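Local coordinates for glycosyl transferase family 9 (Veillonella parvula, PDB 3TOV), which probably transfers a sugar, perhaps a heptose, from a nucleotide-activated donor to an acceptor, at residues I164-Y176 with I244-A258. Sequence-based numbering, arbitrary orientation.
Sequences ICEEWRCQAQEFY and IVATGKFQLGPLAAA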
# COMPACT_ATOMS: atom_id res chain seq x y z
N ILE A 164 -11.72 -0.35 7.99
CA ILE A 164 -11.33 -0.68 9.35
C ILE A 164 -12.58 -0.85 10.20
O ILE A 164 -13.57 -0.16 9.99
CB ILE A 164 -10.39 0.38 10.01
CG1 ILE A 164 -11.17 1.62 10.44
CG2 ILE A 164 -9.23 0.74 9.08
CD1 ILE A 164 -10.29 2.71 11.01
N CYS A 165 -12.54 -1.77 11.15
CA CYS A 165 -13.72 -2.04 11.96
C CYS A 165 -13.64 -1.38 13.33
O CYS A 165 -12.63 -0.77 13.70
CB CYS A 165 -13.92 -3.54 12.13
SG CYS A 165 -12.78 -4.29 13.30
N GLU A 166 -14.73 -1.53 14.08
CA GLU A 166 -14.85 -0.93 15.40
C GLU A 166 -13.67 -1.26 16.31
O GLU A 166 -13.00 -0.36 16.82
CB GLU A 166 -16.15 -1.37 16.06
CG GLU A 166 -16.38 -0.74 17.41
CD GLU A 166 -16.17 0.76 17.37
OE1 GLU A 166 -16.53 1.38 16.34
OE2 GLU A 166 -15.65 1.31 18.36
N GLU A 167 -13.44 -2.55 16.52
CA GLU A 167 -12.43 -3.01 17.47
C GLU A 167 -11.08 -2.34 17.23
O GLU A 167 -10.31 -2.16 18.17
CB GLU A 167 -12.30 -4.53 17.41
CG GLU A 167 -12.00 -5.19 18.75
CD GLU A 167 -10.62 -5.82 18.82
OE1 GLU A 167 -10.44 -6.93 18.26
OE2 GLU A 167 -9.71 -5.21 19.42
N TRP A 168 -10.81 -1.96 15.99
CA TRP A 168 -9.55 -1.32 15.64
C TRP A 168 -9.56 0.16 15.99
O TRP A 168 -8.58 0.67 16.52
CB TRP A 168 -9.24 -1.51 14.17
CG TRP A 168 -9.01 -2.92 13.82
CD1 TRP A 168 -8.61 -3.91 14.67
CD2 TRP A 168 -9.17 -3.53 12.54
NE1 TRP A 168 -8.51 -5.10 14.00
CE2 TRP A 168 -8.84 -4.89 12.68
CE3 TRP A 168 -9.54 -3.06 11.28
CZ2 TRP A 168 -8.88 -5.79 11.62
CZ3 TRP A 168 -9.58 -3.94 10.23
CH2 TRP A 168 -9.25 -5.29 10.40
N ARG A 169 -10.66 0.84 15.70
CA ARG A 169 -10.81 2.22 16.13
C ARG A 169 -10.47 2.35 17.61
O ARG A 169 -9.86 3.33 18.03
CB ARG A 169 -12.24 2.69 15.91
CG ARG A 169 -12.81 2.22 14.60
CD ARG A 169 -13.02 3.35 13.60
NE ARG A 169 -13.56 2.81 12.35
CZ ARG A 169 -14.75 2.21 12.25
NH1 ARG A 169 -15.53 2.08 13.33
NH2 ARG A 169 -15.16 1.75 11.08
N CYS A 170 -10.87 1.34 18.38
CA CYS A 170 -10.64 1.34 19.83
C CYS A 170 -9.19 1.07 20.22
O CYS A 170 -8.60 1.84 20.97
CB CYS A 170 -11.59 0.38 20.53
SG CYS A 170 -13.31 0.84 20.29
N GLN A 171 -8.62 -0.02 19.71
CA GLN A 171 -7.21 -0.28 19.98
C GLN A 171 -6.43 1.01 19.79
O GLN A 171 -5.53 1.31 20.56
CB GLN A 171 -6.64 -1.33 19.04
CG GLN A 171 -6.94 -2.76 19.42
CD GLN A 171 -6.20 -3.74 18.52
OE1 GLN A 171 -5.00 -3.60 18.28
NE2 GLN A 171 -6.93 -4.74 18.02
N ALA A 172 -6.79 1.77 18.76
CA ALA A 172 -6.07 3.00 18.44
C ALA A 172 -6.52 4.15 19.33
O ALA A 172 -5.69 4.95 19.76
CB ALA A 172 -6.20 3.36 16.98
N GLN A 173 -7.81 4.24 19.61
CA GLN A 173 -8.28 5.33 20.46
C GLN A 173 -7.63 5.28 21.84
O GLN A 173 -7.14 6.29 22.36
CB GLN A 173 -9.81 5.36 20.57
CG GLN A 173 -10.31 6.39 21.58
CD GLN A 173 -9.49 7.70 21.59
OE1 GLN A 173 -8.92 8.12 20.57
NE2 GLN A 173 -9.41 8.33 22.76
N GLU A 174 -7.61 4.10 22.45
CA GLU A 174 -6.98 3.99 23.75
C GLU A 174 -5.52 4.38 23.62
O GLU A 174 -5.11 5.41 24.15
CB GLU A 174 -7.13 2.58 24.33
CG GLU A 174 -6.58 1.47 23.45
CD GLU A 174 -6.30 0.20 24.22
OE1 GLU A 174 -5.39 -0.55 23.80
OE2 GLU A 174 -6.99 -0.06 25.23
N PHE A 175 -4.75 3.59 22.89
CA PHE A 175 -3.34 3.89 22.68
C PHE A 175 -3.06 5.38 22.58
O PHE A 175 -2.18 5.90 23.26
CB PHE A 175 -2.84 3.22 21.40
CG PHE A 175 -1.45 3.64 20.99
CD1 PHE A 175 -0.34 2.92 21.41
CD2 PHE A 175 -1.26 4.73 20.14
CE1 PHE A 175 0.94 3.28 21.01
CE2 PHE A 175 0.01 5.10 19.73
CZ PHE A 175 1.11 4.38 20.17
N TYR A 176 -3.81 6.07 21.73
CA TYR A 176 -3.61 7.49 21.51
C TYR A 176 -3.99 8.28 22.74
O TYR A 176 -3.22 9.13 23.21
CB TYR A 176 -4.41 7.98 20.31
CG TYR A 176 -3.69 7.80 18.99
CD1 TYR A 176 -2.31 7.96 18.90
CD2 TYR A 176 -4.39 7.45 17.85
CE1 TYR A 176 -1.65 7.79 17.69
CE2 TYR A 176 -3.75 7.27 16.64
CZ TYR A 176 -2.38 7.44 16.56
OH TYR A 176 -1.77 7.25 15.34
N ILE A 244 5.30 10.18 20.02
CA ILE A 244 4.60 8.95 20.38
C ILE A 244 5.28 7.86 19.60
O ILE A 244 5.66 8.08 18.45
CB ILE A 244 3.12 8.98 20.00
CG1 ILE A 244 2.41 10.16 20.66
CG2 ILE A 244 2.46 7.64 20.38
CD1 ILE A 244 1.01 10.44 20.15
N VAL A 245 5.44 6.68 20.21
CA VAL A 245 6.05 5.56 19.51
C VAL A 245 5.04 4.44 19.23
O VAL A 245 4.57 3.79 20.16
CB VAL A 245 7.28 5.01 20.24
CG1 VAL A 245 7.97 3.97 19.37
CG2 VAL A 245 8.24 6.14 20.59
N ALA A 246 4.70 4.24 17.96
CA ALA A 246 3.74 3.21 17.55
C ALA A 246 4.41 2.07 16.79
O ALA A 246 3.74 1.16 16.27
CB ALA A 246 2.63 3.81 16.73
N THR A 247 5.74 2.12 16.75
CA THR A 247 6.53 1.09 16.09
C THR A 247 6.24 -0.28 16.68
O THR A 247 5.93 -0.39 17.85
CB THR A 247 8.02 1.37 16.25
OG1 THR A 247 8.27 2.74 15.90
CG2 THR A 247 8.83 0.47 15.33
N GLY A 248 6.32 -1.31 15.86
CA GLY A 248 5.99 -2.65 16.29
C GLY A 248 4.87 -2.75 17.32
O GLY A 248 4.77 -3.75 18.03
N LYS A 249 4.04 -1.72 17.39
CA LYS A 249 2.98 -1.68 18.39
C LYS A 249 1.61 -1.92 17.79
O LYS A 249 0.63 -1.81 18.51
CB LYS A 249 2.98 -0.32 19.10
CG LYS A 249 3.67 -0.26 20.48
CD LYS A 249 2.84 -0.97 21.53
CE LYS A 249 3.30 -0.59 22.92
NZ LYS A 249 2.19 -0.01 23.74
N PHE A 250 1.53 -2.21 16.49
CA PHE A 250 0.24 -2.47 15.82
C PHE A 250 0.27 -3.55 14.76
O PHE A 250 1.26 -3.73 14.06
CB PHE A 250 -0.31 -1.21 15.15
CG PHE A 250 -0.83 -0.22 16.11
CD1 PHE A 250 -2.04 -0.43 16.74
CD2 PHE A 250 -0.12 0.94 16.39
CE1 PHE A 250 -2.54 0.49 17.64
CE2 PHE A 250 -0.62 1.86 17.28
CZ PHE A 250 -1.83 1.63 17.92
N GLN A 251 -0.85 -4.25 14.64
CA GLN A 251 -1.07 -5.14 13.52
C GLN A 251 -1.68 -4.30 12.41
O GLN A 251 -2.01 -3.13 12.64
CB GLN A 251 -2.02 -6.25 13.93
CG GLN A 251 -1.44 -7.22 14.92
CD GLN A 251 -2.28 -8.49 15.04
OE1 GLN A 251 -3.49 -8.47 14.80
NE2 GLN A 251 -1.63 -9.60 15.39
N LEU A 252 -1.85 -4.86 11.21
CA LEU A 252 -2.22 -4.04 10.06
C LEU A 252 -3.59 -3.35 10.18
O LEU A 252 -3.70 -2.14 9.96
CB LEU A 252 -2.11 -4.81 8.75
CG LEU A 252 -0.70 -5.28 8.38
CD1 LEU A 252 -0.76 -6.28 7.22
CD2 LEU A 252 0.23 -4.11 8.06
N GLY A 253 -4.62 -4.11 10.54
CA GLY A 253 -5.93 -3.52 10.79
C GLY A 253 -5.85 -2.35 11.76
O GLY A 253 -6.28 -1.23 11.46
N PRO A 254 -5.31 -2.60 12.96
CA PRO A 254 -5.07 -1.53 13.92
C PRO A 254 -4.23 -0.41 13.33
O PRO A 254 -4.48 0.77 13.61
CB PRO A 254 -4.31 -2.24 15.02
CG PRO A 254 -4.86 -3.64 14.99
CD PRO A 254 -5.10 -3.94 13.55
N LEU A 255 -3.24 -0.77 12.53
CA LEU A 255 -2.31 0.24 12.00
C LEU A 255 -3.01 1.32 11.19
O LEU A 255 -2.77 2.51 11.38
CB LEU A 255 -1.19 -0.40 11.17
CG LEU A 255 -0.25 0.65 10.60
CD1 LEU A 255 0.09 1.64 11.69
CD2 LEU A 255 1.01 0.02 10.02
N ALA A 256 -3.88 0.90 10.27
CA ALA A 256 -4.70 1.82 9.52
C ALA A 256 -5.49 2.72 10.47
O ALA A 256 -5.53 3.93 10.30
CB ALA A 256 -5.65 1.05 8.62
N ALA A 257 -6.09 2.12 11.49
CA ALA A 257 -6.95 2.86 12.41
C ALA A 257 -6.13 3.90 13.16
O ALA A 257 -6.60 5.01 13.44
CB ALA A 257 -7.66 1.90 13.37
N ALA A 258 -4.89 3.52 13.47
CA ALA A 258 -3.91 4.43 14.05
C ALA A 258 -3.49 5.53 13.07
O ALA A 258 -3.32 6.68 13.46
CB ALA A 258 -2.70 3.65 14.51
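W168 lies flat against the first turn of helix 252-258. G253 CA sits over the six-membered ring, 3.5 Å from its centroid and almost straight above it, while P254 CD lies over the five-membered ring, 3.7 Å from its centroid; both are CH-pi contacts on one face, and C165 SG covers the opposite one. With CG anti to its carbonyl carbon, the indole lies broadside to G253, where a CB would run into CZ2. Replacing W168 by alanine is likely to open a gap over G253 and P254 and leave the C165 sulfur without the ring it lies against.

An aromatic pair lies farther along helix 166-176, where F175 meets F250 from the loop before helix 252-258: F250 turns its edge to the face of F175 in a T-shaped stack, planes at 70° and CZ of F250 3.7 Å from CG of F175. F175 CG is anti to the backbone N (chi1 171°), and CZ at the far end of its ring reaches CG2 of I244 at 3.5 Å, with A246 CB close by.

This is helix-on-helix packing in the C-terminal Rossmann-like half of a GT-B fold. Helix 166-176 crosses helix 252-258, which follows strand 244-245, at one edge of the parallel sheet, at -61°, with axes 8.0 Å apart. Small side chains permit the closeness: A257 CB rests 3.5 Å from the carbonyl O of W168, A172 CB packs on A257 and A258, and I164 fits its CG2 against A256 and its CD1 against A257.

Polar contacts are few. The Y176 hydroxyl donates to A258 O, meeting it from above the carbonyl plane, and the Q171 amide, whose NE2 bonds to OE2 of E167, brings OE1 beside CG of P254.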